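Long-range contact in beta-galacturonidase (Eisenbergiella tayi, PDB 6NCX), which probably hydrolyses beta-linked uronides, releasing the terminal uronic acid, as a family 2 glycoside hydrolase whose pocket holds galacturonate: residues Asn334-Leu339 and Asn377-Asp382. Sequence-based numbering, arbitrary orientation.
Sequences NHARGL and NECASD. With ADA (alpha-D-galactopyranuronic acid), chain I.
With chi1 of -177° in Arg337 and 174° in Asn377, both side chains leave the backbone with CG opposite N, and they run side by side in the same direction into the galacturonate pocket of the TIM barrel, from loops that follow the parallel strands 329-333 and 370-374. Arg337 CG lies 3.3 Å from Asn377 ND2, while the guanidinium and amide planes stand 56° apart. The two groups divide the sugar between them. Arg337 NE reaches ADA O3 at 2.7 Å and also donates to O4, which takes a second bond from NH2; ADA O3 and C4 lie at the guanidinium's edge, near its plane. ND2 of Asn377 donates to ADA O2 at 2.9 Å, and its amide rotation is set from the other end, where OD1 accepts from Arg309 and Asn428. Beneath the side chains, Gly338 N donates to Asn377 O at 2.7 Å in a nearly straight bond, joining the two loops. A water accepts from Asn377 N and lies within donating distance of Asn334 O and Ala336 O. Farther from the sugar, Cys379 SG packs 3.8 Å from Leu339 CB and receives a weak, bent hydrogen bond from Leu339 N at 3.6 Å.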
# COMPACT_ATOMS: atom_id res chain seq x y z
N ASN C 334 23.97 25.13 12.40
CA ASN C 334 23.78 26.05 11.28
C ASN C 334 23.35 25.25 10.04
O ASN C 334 23.34 24.02 10.02
CB ASN C 334 25.03 26.91 11.06
CG ASN C 334 26.23 26.16 10.41
OD1 ASN C 334 26.34 24.93 10.45
ND2 ASN C 334 27.14 26.93 9.83
N HIS C 335 22.93 25.97 9.01
CA HIS C 335 22.36 25.36 7.82
C HIS C 335 23.48 24.95 6.87
O HIS C 335 24.08 25.81 6.22
CB HIS C 335 21.40 26.29 7.09
CG HIS C 335 20.86 25.71 5.83
ND1 HIS C 335 20.48 26.47 4.75
CD2 HIS C 335 20.66 24.42 5.46
CE1 HIS C 335 20.07 25.68 3.77
NE2 HIS C 335 20.16 24.43 4.18
N ALA C 336 23.74 23.65 6.79
CA ALA C 336 24.72 23.08 5.87
C ALA C 336 24.68 21.55 5.98
O ALA C 336 24.60 21.01 7.09
CB ALA C 336 26.14 23.59 6.17
N ARG C 337 24.74 20.88 4.83
CA ARG C 337 24.74 19.42 4.76
C ARG C 337 25.59 18.98 3.58
O ARG C 337 25.22 19.25 2.43
CB ARG C 337 23.32 18.85 4.60
CG ARG C 337 23.31 17.32 4.59
CD ARG C 337 22.25 16.75 3.68
NE ARG C 337 22.58 15.38 3.33
CZ ARG C 337 23.50 15.03 2.43
NH1 ARG C 337 24.17 15.97 1.77
NH2 ARG C 337 23.76 13.76 2.18
N GLY C 338 26.68 18.28 3.85
CA GLY C 338 27.40 17.58 2.79
C GLY C 338 27.99 18.48 1.72
O GLY C 338 28.18 18.03 0.59
N LEU C 339 28.31 19.73 2.05
CA LEU C 339 28.89 20.62 1.04
C LEU C 339 30.33 20.21 0.76
O LEU C 339 31.12 19.96 1.68
CB LEU C 339 28.78 22.07 1.52
CG LEU C 339 27.32 22.53 1.66
CD1 LEU C 339 27.17 23.91 2.28
CD2 LEU C 339 26.57 22.49 0.31
N ASN C 377 27.40 20.15 8.99
CA ASN C 377 27.13 18.72 8.89
C ASN C 377 27.76 18.08 7.65
O ASN C 377 27.35 18.36 6.51
CB ASN C 377 25.61 18.45 8.87
CG ASN C 377 25.30 16.98 8.61
OD1 ASN C 377 25.33 16.14 9.52
ND2 ASN C 377 25.03 16.67 7.36
N GLU C 378 28.75 17.22 7.88
CA GLU C 378 29.39 16.43 6.82
C GLU C 378 30.04 17.28 5.73
O GLU C 378 30.10 16.86 4.57
CB GLU C 378 28.40 15.45 6.19
CG GLU C 378 27.95 14.30 7.07
CD GLU C 378 27.43 13.11 6.26
OE1 GLU C 378 27.08 13.30 5.07
OE2 GLU C 378 27.38 11.99 6.80
N CYS C 379 30.57 18.46 6.07
CA CYS C 379 31.31 19.21 5.07
C CYS C 379 32.78 18.75 5.01
O CYS C 379 33.16 17.77 5.65
CB CYS C 379 31.15 20.71 5.32
SG CYS C 379 29.41 21.19 5.13
N ALA C 380 33.61 19.44 4.23
CA ALA C 380 34.93 18.94 3.83
C ALA C 380 35.99 19.20 4.91
O ALA C 380 37.00 19.88 4.70
CB ALA C 380 35.35 19.55 2.50
N SER C 381 35.77 18.60 6.08
CA SER C 381 36.68 18.72 7.21
C SER C 381 37.95 17.88 7.06
O SER C 381 38.74 17.81 8.00
CB SER C 381 35.94 18.35 8.50
OG SER C 381 35.38 17.04 8.38
N ASP C 382 38.15 17.23 5.91
CA ASP C 382 39.40 16.55 5.60
C ASP C 382 40.34 17.40 4.75
O ASP C 382 41.43 16.94 4.41
CB ASP C 382 39.11 15.22 4.88
CG ASP C 382 38.29 15.41 3.61
OD1 ASP C 382 37.43 16.31 3.55
OD2 ASP C 382 38.50 14.64 2.65
C1 ADA I . 24.26 11.87 5.81
C2 ADA I . 23.52 13.22 5.91
C3 ADA I . 22.04 13.15 5.97
C4 ADA I . 21.44 12.06 5.15
C5 ADA I . 22.17 10.73 5.35
C6 ADA I . 21.63 9.59 4.48
O1 ADA I . 24.46 11.27 7.07
O2 ADA I . 24.04 13.93 7.00
O3 ADA I . 21.49 14.39 5.60
O4 ADA I . 21.50 12.39 3.78
O5 ADA I . 23.57 10.89 4.98
O6B ADA I . 20.41 9.29 4.46
O6A ADA I . 22.45 8.96 3.77
O HOH W 1 25.29 21.82 9.80